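PDB 2YV3: aspartate-semialdehyde dehydrogenase, which probably catalyses the NADPH-dependent reductive dephosphorylation of L-aspartyl-4-phosphate to L-aspartate-semialdehyde, a step toward lysine, methionine and threonine. Local coordinates for residues Arg31-Pro36 / Pro59-Leu64; Arg37-Arg42 / Val52-Glu57; Leu134-Arg139 / Glu257-Ala262; Ala140-Arg145 / Phe246-Thr251. All blocks are in the same frame, centred on the assembly; numbering follows the deposited sequence.

Contact 1. Residues Arg31-Pro36 / Pro59-Leu64; sequences RLYASP and PLPVDL
R31 lays its guanidinium over the ring of P61, and this apolar cover of a charged group carries most of the contact. P61 CG stands 3.2 Å above the guanidinium plane, displaced toward its rim, with R31 NH2 as the nearest atom at 3.4 Å. P61 CD is almost as near, 3.5 Å from R31 NE, and the two side chains meet at about a right angle. The arginine reaches this position because its chain is extended from CG to NE (chi2 176°, chi3 170°), while lower down R31 CD brushes V62 CG2. Beside it the hydroxyl of Y33 approaches the loop at L60 and P61, with OH 3.8 Å from P61 CD and 3.6 Å from L60 O. The peptide bond between L60 and P61 is cis. An alanine in place of R31 would probably leave one side of the P61 ring without its cover and V62 CG2 without this neighbour.

Behind these side chains, backbone hydrogen bonds from R31 to V3 and V5, and from Y33 to V5, fix the strand that carries them. The Y33 ring also packs on A4 and L55, and V62 touches A4. Strand 3-6 thus lies between strand 31-34 and strand 64-67, whose approach passes through V62, an arrangement typical of the parallel sheet of a Rossmann-type NAD(P)-binding domain.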
loop_
_atom_site.group_PDB
_atom_site.type_symbol
_atom_site.label_atom_id
_atom_site.label_comp_id
_atom_site.label_asym_id
_atom_site.label_seq_id
_atom_site.Cartn_x
_atom_site.Cartn_y
_atom_site.Cartn_z
ATOM N N ARG A 31 17.137 -28.008 -21.346
ATOM C CA ARG A 31 16.124 -28.937 -20.844
ATOM C C ARG A 31 15.016 -28.313 -19.991
ATOM O O ARG A 31 15.267 -27.747 -18.929
ATOM C CB ARG A 31 16.799 -30.064 -20.059
ATOM C CG ARG A 31 17.642 -30.990 -20.914
ATOM C CD ARG A 31 18.349 -32.005 -20.058
ATOM N NE ARG A 31 18.972 -33.049 -20.857
ATOM C CZ ARG A 31 18.317 -34.066 -21.405
ATOM N NH1 ARG A 31 17.007 -34.191 -21.244
ATOM N NH2 ARG A 31 18.978 -34.963 -22.124
ATOM N N LEU A 32 13.785 -28.434 -20.480
ATOM C CA LEU A 32 12.615 -27.911 -19.801
ATOM C C LEU A 32 11.836 -29.043 -19.156
ATOM O O LEU A 32 11.517 -30.036 -19.803
ATOM C CB LEU A 32 11.732 -27.190 -20.799
ATOM C CG LEU A 32 12.438 -26.076 -21.569
ATOM C CD1 LEU A 32 11.342 -25.165 -22.169
ATOM C CD2 LEU A 32 13.402 -25.291 -20.638
ATOM N N TYR A 33 11.520 -28.890 -17.877
ATOM C CA TYR A 33 10.798 -29.921 -17.148
ATOM C C TYR A 33 9.572 -29.409 -16.380
ATOM O O TYR A 33 9.623 -28.383 -15.699
ATOM C CB TYR A 33 11.756 -30.613 -16.172
ATOM C CG TYR A 33 12.726 -31.574 -16.815
ATOM C CD1 TYR A 33 12.289 -32.819 -17.298
ATOM C CD2 TYR A 33 14.075 -31.254 -16.944
ATOM C CE1 TYR A 33 13.169 -33.711 -17.885
ATOM C CE2 TYR A 33 14.965 -32.142 -17.531
ATOM C CZ TYR A 33 14.501 -33.370 -17.999
ATOM O OH TYR A 33 15.371 -34.255 -18.589
ATOM N N ALA A 34 8.472 -30.143 -16.486
ATOM C CA ALA A 34 7.238 -29.790 -15.793
ATOM C C ALA A 34 6.647 -31.065 -15.222
ATOM O O ALA A 34 7.026 -32.166 -15.620
ATOM C CB ALA A 34 6.249 -29.143 -16.763
ATOM N N SER A 35 5.731 -30.923 -14.272
ATOM C CA SER A 35 5.079 -32.092 -13.691
ATOM C C SER A 35 4.084 -32.541 -14.756
ATOM O O SER A 35 3.636 -31.737 -15.574
ATOM C CB SER A 35 4.329 -31.720 -12.405
ATOM O OG SER A 35 3.206 -30.891 -12.676
ATOM N N PRO A 36 3.715 -33.822 -14.753
ATOM C CA PRO A 36 2.766 -34.326 -15.751
ATOM C C PRO A 36 1.813 -33.324 -16.420
ATOM O O PRO A 36 1.759 -33.285 -17.650
ATOM C CB PRO A 36 2.055 -35.441 -14.996
ATOM C CG PRO A 36 3.232 -36.066 -14.251
ATOM C CD PRO A 36 3.971 -34.834 -13.712
ATOM N N PRO A 59 16.721 -39.076 -11.356
ATOM C CA PRO A 59 17.776 -38.065 -11.554
ATOM C C PRO A 59 18.669 -38.061 -12.795
ATOM O O PRO A 59 19.702 -38.742 -12.817
ATOM C CB PRO A 59 18.625 -38.207 -10.297
ATOM C CG PRO A 59 17.644 -38.683 -9.290
ATOM C CD PRO A 59 16.884 -39.714 -10.037
ATOM N N LEU A 60 18.304 -37.271 -13.806
ATOM C CA LEU A 60 19.130 -37.178 -15.015
ATOM C C LEU A 60 18.616 -36.161 -16.040
ATOM O O LEU A 60 17.409 -35.926 -16.147
ATOM C CB LEU A 60 19.246 -38.554 -15.692
ATOM C CG LEU A 60 20.574 -38.869 -16.390
ATOM C CD1 LEU A 60 21.594 -39.230 -15.321
ATOM C CD2 LEU A 60 20.421 -40.015 -17.394
ATOM N N PRO A 61 19.524 -35.527 -16.796
ATOM C CA PRO A 61 20.992 -35.569 -16.829
ATOM C C PRO A 61 21.494 -34.128 -16.988
ATOM O O PRO A 61 21.660 -33.658 -18.118
ATOM C CB PRO A 61 21.261 -36.371 -18.085
ATOM C CG PRO A 61 20.235 -35.771 -19.048
ATOM C CD PRO A 61 19.025 -35.336 -18.168
ATOM N N VAL A 62 21.764 -33.423 -15.893
ATOM C CA VAL A 62 22.167 -32.036 -16.072
ATOM C C VAL A 62 23.200 -31.405 -15.131
ATOM O O VAL A 62 23.384 -31.823 -13.983
ATOM C CB VAL A 62 20.894 -31.151 -16.106
ATOM C CG1 VAL A 62 20.579 -30.628 -14.718
ATOM C CG2 VAL A 62 21.051 -30.051 -17.124
ATOM N N ASP A 63 23.865 -30.381 -15.664
ATOM C CA ASP A 63 24.894 -29.603 -14.973
ATOM C C ASP A 63 24.289 -28.618 -13.984
ATOM O O ASP A 63 24.802 -28.405 -12.886
ATOM C CB ASP A 63 25.681 -28.800 -16.000
ATOM C CG ASP A 63 26.978 -29.438 -16.362
ATOM O OD1 ASP A 63 27.423 -29.264 -17.517
ATOM O OD2 ASP A 63 27.553 -30.101 -15.478
ATOM N N LEU A 64 23.193 -28.005 -14.401
ATOM C CA LEU A 64 22.541 -27.021 -13.580
ATOM C C LEU A 64 21.034 -27.188 -13.636
ATOM O O LEU A 64 20.452 -27.411 -14.704
ATOM C CB LEU A 64 22.931 -25.631 -14.073
ATOM C CG LEU A 64 22.379 -24.433 -13.309
ATOM C CD1 LEU A 64 23.155 -24.211 -12.020
ATOM C CD2 LEU A 64 22.481 -23.213 -14.218
#

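Contact 2. Residues Arg37-Arg42 / Val52-Glu57; sequences RSAGVR and VEPLPE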
loop_
_atom_site.group_PDB
_atom_site.type_symbol
_atom_site.label_atom_id
_atom_site.label_comp_id
_atom_site.label_asym_id
_atom_site.label_seq_id
_atom_site.Cartn_x
_atom_site.Cartn_y
_atom_site.Cartn_z
ATOM N N ARG A 37 1.077 -32.527 -15.637
ATOM C CA ARG A 37 0.133 -31.531 -16.188
ATOM C C ARG A 37 0.552 -31.015 -17.561
ATOM O O ARG A 37 -0.205 -31.093 -18.528
ATOM C CB ARG A 37 -0.005 -30.338 -15.242
ATOM C CG ARG A 37 -0.950 -30.567 -14.076
ATOM C CD ARG A 37 -0.233 -30.310 -12.769
ATOM N NE ARG A 37 0.602 -29.125 -12.872
ATOM C CZ ARG A 37 1.356 -28.651 -11.890
ATOM N NH1 ARG A 37 1.378 -29.262 -10.713
ATOM N NH2 ARG A 37 2.098 -27.570 -12.097
ATOM N N SER A 38 1.749 -30.456 -17.632
ATOM C CA SER A 38 2.278 -29.986 -18.899
ATOM C C SER A 38 3.309 -31.029 -19.343
ATOM O O SER A 38 4.514 -30.840 -19.212
ATOM C CB SER A 38 2.923 -28.616 -18.729
ATOM O OG SER A 38 3.037 -28.293 -17.356
ATOM N N ALA A 39 2.808 -32.150 -19.851
ATOM C CA ALA A 39 3.659 -33.239 -20.307
ATOM C C ALA A 39 3.926 -33.106 -21.801
ATOM O O ALA A 39 4.915 -33.647 -22.321
ATOM C CB ALA A 39 2.990 -34.578 -20.016
ATOM N N GLY A 40 3.044 -32.383 -22.486
ATOM C CA GLY A 40 3.190 -32.204 -23.919
ATOM C C GLY A 40 2.800 -30.819 -24.377
ATOM O O GLY A 40 1.701 -30.610 -24.887
ATOM N N VAL A 41 3.715 -29.876 -24.190
ATOM C CA VAL A 41 3.507 -28.487 -24.561
ATOM C C VAL A 41 4.853 -27.907 -24.971
ATOM O O VAL A 41 5.906 -28.445 -24.603
ATOM C CB VAL A 41 2.948 -27.695 -23.374
ATOM C CG1 VAL A 41 3.199 -26.197 -23.556
ATOM C CG2 VAL A 41 1.461 -27.999 -23.226
ATOM N N ARG A 42 4.821 -26.815 -25.732
ATOM C CA ARG A 42 6.051 -26.193 -26.191
ATOM C C ARG A 42 6.192 -24.696 -25.881
ATOM O O ARG A 42 5.241 -23.903 -25.977
ATOM C CB ARG A 42 6.229 -26.436 -27.698
ATOM C CG ARG A 42 6.413 -27.894 -28.075
ATOM C CD ARG A 42 5.537 -28.223 -29.258
ATOM N NE ARG A 42 4.171 -27.774 -28.999
ATOM C CZ ARG A 42 3.324 -27.343 -29.930
ATOM N NH1 ARG A 42 3.693 -27.300 -31.204
ATOM N NH2 ARG A 42 2.118 -26.924 -29.579
ATOM N N VAL A 52 8.785 -29.861 -23.493
ATOM C CA VAL A 52 8.718 -29.844 -22.024
ATOM C C VAL A 52 8.489 -31.257 -21.500
ATOM O O VAL A 52 7.379 -31.756 -21.534
ATOM C CB VAL A 52 7.545 -28.953 -21.511
ATOM C CG1 VAL A 52 7.531 -28.922 -19.980
ATOM C CG2 VAL A 52 7.678 -27.549 -22.066
ATOM N N GLU A 53 9.537 -31.890 -21.009
ATOM C CA GLU A 53 9.424 -33.241 -20.497
ATOM C C GLU A 53 8.802 -33.266 -19.118
ATOM O O GLU A 53 9.011 -32.358 -18.319
ATOM C CB GLU A 53 10.805 -33.882 -20.411
ATOM C CG GLU A 53 11.652 -33.620 -21.628
ATOM C CD GLU A 53 10.851 -33.761 -22.901
ATOM O OE1 GLU A 53 10.369 -34.889 -23.182
ATOM O OE2 GLU A 53 10.695 -32.739 -23.611
ATOM N N PRO A 54 8.000 -34.298 -18.824
ATOM C CA PRO A 54 7.409 -34.338 -17.487
ATOM C C PRO A 54 8.530 -34.865 -16.611
ATOM O O PRO A 54 9.420 -35.544 -17.104
ATOM C CB PRO A 54 6.257 -35.321 -17.646
ATOM C CG PRO A 54 6.785 -36.274 -18.687
ATOM C CD PRO A 54 7.445 -35.351 -19.692
ATOM N N LEU A 55 8.507 -34.544 -15.326
ATOM C CA LEU A 55 9.566 -35.005 -14.444
ATOM C C LEU A 55 9.538 -36.498 -14.166
ATOM O O LEU A 55 8.522 -37.036 -13.722
ATOM C CB LEU A 55 9.541 -34.227 -13.129
ATOM C CG LEU A 55 10.333 -32.925 -13.234
ATOM C CD1 LEU A 55 10.567 -32.349 -11.843
ATOM C CD2 LEU A 55 11.663 -33.203 -13.925
ATOM N N PRO A 56 10.665 -37.186 -14.443
ATOM C CA PRO A 56 10.898 -38.627 -14.266
ATOM C C PRO A 56 11.433 -39.008 -12.893
ATOM O O PRO A 56 12.498 -38.545 -12.501
ATOM C CB PRO A 56 11.917 -38.936 -15.350
ATOM C CG PRO A 56 12.781 -37.709 -15.324
ATOM C CD PRO A 56 11.743 -36.591 -15.262
ATOM N N GLU A 57 10.702 -39.853 -12.171
ATOM C CA GLU A 57 11.151 -40.292 -10.848
ATOM C C GLU A 57 12.519 -40.975 -10.993
ATOM O O GLU A 57 12.630 -42.198 -10.804
ATOM C CB GLU A 57 10.150 -41.290 -10.240
ATOM C CG GLU A 57 8.693 -40.825 -10.199
ATOM C CD GLU A 57 8.575 -39.354 -9.883
ATOM O OE1 GLU A 57 9.436 -38.845 -9.140
ATOM O OE2 GLU A 57 7.625 -38.704 -10.369
#
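V52 holds CG1 anti to its own backbone N (chi1 -178°) and CG2 anti to its carbonyl carbon, and this rotation sends the two methyls to different carbonyls of the loop 37-42. CG1 lies 3.7 Å from S38 O, whereas CG2 is directed at V41 O. The loop thus passes over the valine, meeting its methyls through the backbone oxygens of S38 and V41. Two residues on, at P54, a small apolar contact follows: A39 CB meets P54 CB at 4.1 Å. P54 CD separately touches A39 O, at 4.0 Å.

The loop follows strand 31-34 of the Rossmann-type domain, and R37 and S38 are predicted to bind NADP(+), consistent with the place where such folds commonly read the 2'-phosphate of the cofactor. S38 OG makes a weak hydrogen bond to T9 OG1, which belongs to the same predicted site. V52 also rests on A34, in the strand from which the loop departs.

No clear hydrogen bond joins the two segments. A39 O and V52 O, both acceptors, stand 3.2 Å apart, so these carbonyls cannot pair with each other. E53 instead turns its backbone bonds to L32 and A34, on the strand 31-34.

Contact 3. Residues Leu134-Arg139 / Glu257-Ala262; sequences LWPLHR and EVLKEA
P136 is the bump of this interface, and L259 and A262 form the hollow that receives it. The proline points toward the other segment, and its CG touches two methyls, L259 CD2 and A262 CB, each at 3.9 Å. P136 CB lies close behind, 4.1 Å from A262 CB, so that the small alanine meets two adjoining carbons of the ring. V258 bounds the hollow on another side, its CG1 standing 4.3 Å from P136 CB and 4.2 Å from P136 O.

Next to the proline, L137 forms the second bump. Its CB does not head straight for the partner segment, but CG lies beside the backbone N (chi1 -68°) and the branch carries CD1 across to the isobutyl group of L259. The two leucines cross at a slant, with L137 CD1 3.8 Å from L259 CG. L259 CD2 is thereby wedged between P136 CG and L137 CD1, filling the notch between consecutive residues of the first helix. The side chains that meet are all apolar, and no hydrogen bond joins the two segments.

P136 lacks an N-H for the preceding turn, and helix 125-141 is kinked there. L134 and L137 face the sheet, L134 on V244 and F305, L137 on F305 and F246, while W135 and H138 meet F218 of helix 205-219. L259 in turn packs on V267. This is packing of helix 125-141 against the last turn of helix 252-259 and the chain that follows it, within the alpha/beta dimerisation domain, related to the catalytic domain of glyceraldehyde-3-phosphate dehydrogenase.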
loop_
_atom_site.group_PDB
_atom_site.type_symbol
_atom_site.label_atom_id
_atom_site.label_comp_id
_atom_site.label_asym_id
_atom_site.label_seq_id
_atom_site.Cartn_x
_atom_site.Cartn_y
_atom_site.Cartn_z
ATOM N N LEU A 134 18.101 -2.329 0.496
ATOM C CA LEU A 134 18.501 -2.334 1.902
ATOM C C LEU A 134 19.880 -2.917 2.161
ATOM O O LEU A 134 20.402 -2.821 3.266
ATOM C CB LEU A 134 17.472 -3.072 2.770
ATOM C CG LEU A 134 17.544 -2.661 4.246
ATOM C CD1 LEU A 134 16.918 -1.264 4.392
ATOM C CD2 LEU A 134 16.831 -3.678 5.127
ATOM N N TRP A 135 20.477 -3.526 1.152
ATOM C CA TRP A 135 21.803 -4.073 1.350
ATOM C C TRP A 135 22.820 -2.959 1.619
ATOM O O TRP A 135 23.489 -2.944 2.657
ATOM C CB TRP A 135 22.270 -4.879 0.138
ATOM C CG TRP A 135 23.647 -5.312 0.395
ATOM C CD1 TRP A 135 24.729 -5.154 -0.413
ATOM C CD2 TRP A 135 24.135 -5.840 1.626
ATOM N NE1 TRP A 135 25.869 -5.539 0.248
ATOM C CE2 TRP A 135 25.529 -5.966 1.504
ATOM C CE3 TRP A 135 23.524 -6.217 2.826
ATOM C CZ2 TRP A 135 26.327 -6.450 2.530
ATOM C CZ3 TRP A 135 24.308 -6.699 3.839
ATOM C CH2 TRP A 135 25.701 -6.812 3.689
ATOM N N PRO A 136 22.954 -2.007 0.673
ATOM C CA PRO A 136 23.903 -0.904 0.848
ATOM C C PRO A 136 23.654 0.048 2.033
ATOM O O PRO A 136 24.591 0.651 2.546
ATOM C CB PRO A 136 23.868 -0.203 -0.514
ATOM C CG PRO A 136 22.482 -0.489 -1.009
ATOM C CD PRO A 136 22.280 -1.921 -0.638
ATOM N N LEU A 137 22.413 0.181 2.482
ATOM C CA LEU A 137 22.124 1.069 3.613
ATOM C C LEU A 137 22.666 0.409 4.867
ATOM O O LEU A 137 23.274 1.040 5.725
ATOM C CB LEU A 137 20.616 1.292 3.753
ATOM C CG LEU A 137 19.885 2.091 2.656
ATOM C CD1 LEU A 137 20.510 1.842 1.277
ATOM C CD2 LEU A 137 18.399 1.697 2.652
ATOM N N HIS A 138 22.425 -0.887 4.956
ATOM C CA HIS A 138 22.895 -1.672 6.070
ATOM C C HIS A 138 24.413 -1.530 6.152
ATOM O O HIS A 138 24.933 -0.926 7.074
ATOM C CB HIS A 138 22.499 -3.129 5.852
ATOM C CG HIS A 138 23.127 -4.080 6.816
ATOM N ND1 HIS A 138 22.986 -3.959 8.180
ATOM C CD2 HIS A 138 23.886 -5.181 6.611
ATOM C CE1 HIS A 138 23.634 -4.947 8.773
ATOM N NE2 HIS A 138 24.187 -5.702 7.844
ATOM N N ARG A 139 25.116 -2.065 5.166
ATOM C CA ARG A 139 26.571 -1.997 5.160
ATOM C C ARG A 139 27.144 -0.625 5.556
ATOM O O ARG A 139 28.100 -0.539 6.330
ATOM C CB ARG A 139 27.098 -2.429 3.788
ATOM C CG ARG A 139 26.557 -1.628 2.614
ATOM C CD ARG A 139 26.572 -2.426 1.293
ATOM N NE ARG A 139 27.910 -2.745 0.807
ATOM C CZ ARG A 139 28.744 -3.612 1.381
ATOM N NH1 ARG A 139 28.382 -4.262 2.480
ATOM N NH2 ARG A 139 29.946 -3.836 0.852
ATOM N N GLU A 257 23.949 9.193 -2.749
ATOM C CA GLU A 257 25.214 8.953 -3.438
ATOM C C GLU A 257 25.570 7.473 -3.257
ATOM O O GLU A 257 25.884 6.785 -4.222
ATOM C CB GLU A 257 26.312 9.883 -2.875
ATOM C CG GLU A 257 26.199 11.355 -3.354
ATOM C CD GLU A 257 26.756 12.389 -2.355
ATOM O OE1 GLU A 257 26.204 12.517 -1.234
ATOM O OE2 GLU A 257 27.747 13.090 -2.695
ATOM N N VAL A 258 25.509 6.982 -2.023
ATOM C CA VAL A 258 25.789 5.574 -1.760
ATOM C C VAL A 258 24.860 4.720 -2.618
ATOM O O VAL A 258 25.306 3.855 -3.367
ATOM C CB VAL A 258 25.545 5.228 -0.282
ATOM C CG1 VAL A 258 25.607 3.719 -0.070
ATOM C CG2 VAL A 258 26.580 5.951 0.584
ATOM N N LEU A 259 23.559 4.954 -2.504
ATOM C CA LEU A 259 22.617 4.202 -3.319
ATOM C C LEU A 259 22.985 4.396 -4.776
ATOM O O LEU A 259 22.922 3.461 -5.553
ATOM C CB LEU A 259 21.180 4.672 -3.079
ATOM C CG LEU A 259 20.544 4.117 -1.802
ATOM C CD1 LEU A 259 19.266 4.875 -1.485
ATOM C CD2 LEU A 259 20.280 2.620 -1.971
ATOM N N LYS A 260 23.385 5.607 -5.137
ATOM C CA LYS A 260 23.761 5.903 -6.514
ATOM C C LYS A 260 24.911 5.046 -7.044
ATOM O O LYS A 260 25.207 5.079 -8.243
ATOM C CB LYS A 260 24.118 7.383 -6.662
ATOM C CG LYS A 260 22.974 8.273 -7.130
ATOM C CD LYS A 260 22.702 8.075 -8.604
ATOM C CE LYS A 260 21.855 9.204 -9.188
ATOM N NZ LYS A 260 20.462 9.296 -8.625
ATOM N N GLU A 261 25.533 4.261 -6.165
ATOM C CA GLU A 261 26.642 3.395 -6.560
ATOM C C GLU A 261 26.345 1.904 -6.560
ATOM O O GLU A 261 26.974 1.140 -7.290
ATOM C CB GLU A 261 27.842 3.646 -5.658
ATOM C CG GLU A 261 28.489 4.972 -5.917
ATOM C CD GLU A 261 28.688 5.177 -7.390
ATOM O OE1 GLU A 261 29.186 4.229 -8.048
ATOM O OE2 GLU A 261 28.341 6.271 -7.889
ATOM N N ALA A 262 25.391 1.485 -5.740
ATOM C CA ALA A 262 25.028 0.076 -5.647
ATOM C C ALA A 262 24.635 -0.526 -6.997
ATOM O O ALA A 262 24.061 0.152 -7.859
ATOM C CB ALA A 262 23.888 -0.101 -4.642
#

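Contact 4. Residues Ala140-Arg145 / Phe246-Thr251; sequences AFQAKR and FARPVT
A helix-to-strand turn meets the end of an antiparallel neighbour here: helix 125-141 gives way at Q142, with positive phi, to strand 143-151, which runs beside strand 237-246 in the dimerisation domain. A143 and F246 form a non-hydrogen-bonded antiparallel pair, their side chains diverging. Just beyond it the backbones are tied by F141 O, which accepts two hydrogen bonds: A247 N approaches nearly along the C=O axis, and R248 N gives a straight N-H (170°) tilted from the carbonyl plane. A247 N is also shared with Q142 O, at 2.7 Å.

The aromatic rings form an edge-to-face (T-shaped) pair, the edge of F141 toward the face of F246, with centroids 5.6 Å apart and planes at 73°. V250 CG1 makes a CH-pi contact 3.9 Å from the centroid of the F141 ring, while A140 CB lies over the centre of the opposite face. R248 bends at chi2 (129°), and its guanidinium carries the chain of Q142 over one face, Q142 CG standing 3.0 Å above the plane. An alanine in place of R248 would probably leave the CB and CG of Q142 without this flat cover and the side chain freer to turn.

N301 secures the second segment from outside, its side chain bonding to R248 O and V250 N. R145 pairs with E245 and packs on A298 of the second subunit. The K144 side chain runs past the F246 carbonyl, its CD 3.7 Å from F246 O.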
loop_
_atom_site.group_PDB
_atom_site.type_symbol
_atom_site.label_atom_id
_atom_site.label_comp_id
_atom_site.label_asym_id
_atom_site.label_seq_id
_atom_site.Cartn_x
_atom_site.Cartn_y
_atom_site.Cartn_z
ATOM N N ALA A 140 26.549 0.444 5.042
ATOM C CA ALA A 140 27.017 1.803 5.338
ATOM C C ALA A 140 26.541 2.379 6.666
ATOM O O ALA A 140 27.335 2.943 7.409
ATOM C CB ALA A 140 26.608 2.769 4.201
ATOM N N PHE A 141 25.256 2.215 6.966
ATOM C CA PHE A 141 24.662 2.783 8.167
ATOM C C PHE A 141 24.209 1.856 9.284
ATOM O O PHE A 141 23.697 2.331 10.297
ATOM C CB PHE A 141 23.461 3.623 7.763
ATOM C CG PHE A 141 23.742 4.603 6.655
ATOM C CD1 PHE A 141 24.738 5.570 6.789
ATOM C CD2 PHE A 141 22.969 4.586 5.490
ATOM C CE1 PHE A 141 24.959 6.501 5.796
ATOM C CE2 PHE A 141 23.184 5.519 4.483
ATOM C CZ PHE A 141 24.184 6.481 4.641
ATOM N N GLN A 142 24.374 0.553 9.117
ATOM C CA GLN A 142 23.930 -0.397 10.130
ATOM C C GLN A 142 22.516 -0.095 10.621
ATOM O O GLN A 142 22.287 0.847 11.377
ATOM C CB GLN A 142 24.879 -0.427 11.334
ATOM C CG GLN A 142 26.100 -1.328 11.155
ATOM C CD GLN A 142 26.441 -2.094 12.427
ATOM O OE1 GLN A 142 25.580 -2.778 13.001
ATOM N NE2 GLN A 142 27.694 -1.987 12.872
ATOM N N ALA A 143 21.569 -0.918 10.194
ATOM C CA ALA A 143 20.192 -0.754 10.591
ATOM C C ALA A 143 19.993 -1.483 11.919
ATOM O O ALA A 143 20.911 -2.112 12.444
ATOM C CB ALA A 143 19.269 -1.334 9.510
ATOM N N LYS A 144 18.788 -1.379 12.462
ATOM C CA LYS A 144 18.454 -2.026 13.706
ATOM C C LYS A 144 16.947 -2.163 13.784
ATOM O O LYS A 144 16.430 -2.827 14.678
ATOM C CB LYS A 144 18.946 -1.203 14.895
ATOM C CG LYS A 144 19.352 0.239 14.597
ATOM C CD LYS A 144 19.363 1.087 15.873
ATOM C CE LYS A 144 20.255 0.505 16.965
ATOM N NZ LYS A 144 19.911 1.067 18.306
ATOM N N ARG A 145 16.242 -1.558 12.829
ATOM C CA ARG A 145 14.782 -1.594 12.850
ATOM C C ARG A 145 14.116 -1.230 11.513
ATOM O O ARG A 145 14.185 -0.082 11.088
ATOM C CB ARG A 145 14.297 -0.637 13.949
ATOM C CG ARG A 145 13.115 -1.132 14.753
ATOM C CD ARG A 145 13.267 -0.785 16.224
ATOM N NE ARG A 145 13.135 0.643 16.491
ATOM C CZ ARG A 145 13.317 1.197 17.693
ATOM N NH1 ARG A 145 13.646 0.442 18.739
ATOM N NH2 ARG A 145 13.162 2.507 17.855
ATOM N N PHE A 246 18.673 3.707 12.078
ATOM C CA PHE A 246 20.081 3.374 11.903
ATOM C C PHE A 246 20.997 3.554 13.099
ATOM O O PHE A 246 20.629 4.145 14.117
ATOM C CB PHE A 246 20.639 4.171 10.729
ATOM C CG PHE A 246 20.007 3.832 9.423
ATOM C CD1 PHE A 246 20.434 2.719 8.700
ATOM C CD2 PHE A 246 18.971 4.610 8.916
ATOM C CE1 PHE A 246 19.835 2.382 7.488
ATOM C CE2 PHE A 246 18.369 4.280 7.702
ATOM C CZ PHE A 246 18.801 3.161 6.986
ATOM N N ALA A 247 22.205 3.023 12.961
ATOM C CA ALA A 247 23.204 3.139 14.013
ATOM C C ALA A 247 23.887 4.467 13.780
ATOM O O ALA A 247 23.948 5.325 14.665
ATOM C CB ALA A 247 24.222 2.014 13.905
ATOM N N ARG A 248 24.387 4.617 12.553
ATOM C CA ARG A 248 25.084 5.819 12.132
ATOM C C ARG A 248 24.094 6.847 11.629
ATOM O O ARG A 248 23.026 6.499 11.117
ATOM C CB ARG A 248 26.082 5.491 11.029
ATOM C CG ARG A 248 27.013 4.350 11.358
ATOM C CD ARG A 248 26.975 3.360 10.214
ATOM N NE ARG A 248 27.865 2.230 10.393
ATOM C CZ ARG A 248 27.849 1.439 11.457
ATOM N NH1 ARG A 248 26.985 1.663 12.439
ATOM N NH2 ARG A 248 28.705 0.430 11.542
ATOM N N PRO A 249 24.461 8.134 11.744
ATOM C CA PRO A 249 23.641 9.274 11.318
ATOM C C PRO A 249 23.370 9.181 9.828
ATOM O O PRO A 249 24.306 9.187 9.010
ATOM C CB PRO A 249 24.519 10.468 11.658
ATOM C CG PRO A 249 25.897 9.946 11.337
ATOM C CD PRO A 249 25.863 8.553 11.963
ATOM N N VAL A 250 22.097 9.068 9.467
ATOM C CA VAL A 250 21.778 8.995 8.058
ATOM C C VAL A 250 21.736 10.377 7.523
ATOM O O VAL A 250 21.863 11.352 8.258
ATOM C CB VAL A 250 20.422 8.369 7.732
ATOM C CG1 VAL A 250 20.643 7.155 6.857
ATOM C CG2 VAL A 250 19.661 8.039 8.988
ATOM N N THR A 251 21.524 10.432 6.221
ATOM C CA THR A 251 21.465 11.669 5.486
ATOM C C THR A 251 20.797 11.270 4.187
ATOM O O THR A 251 21.281 10.371 3.479
ATOM C CB THR A 251 22.892 12.164 5.197
ATOM O OG1 THR A 251 23.802 11.551 6.137
ATOM C CG2 THR A 251 22.967 13.676 5.335
#

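How the contacts relate
From the N terminus, contact 1 closes the first loop, joining strand 31-34 to the approach of strand 64-67. Contact 2 falls entirely within that loop, where chain leaving strand 31-34 folds back on strand 48-54; the two contacts meet through backbone pairing of L32 and A34 with E53. Both belong to the nucleotide-binding domain. Contact 3 opens only after they have closed, on the opposite side of the chain's centre, its centre about 38 Å from that of contact 1. It spans more than a hundred residues and encloses contact 4. These two share helix 125-141 and touch where L137 packs on F246, linking helix 252-259 to the sheet of the dimerisation domain.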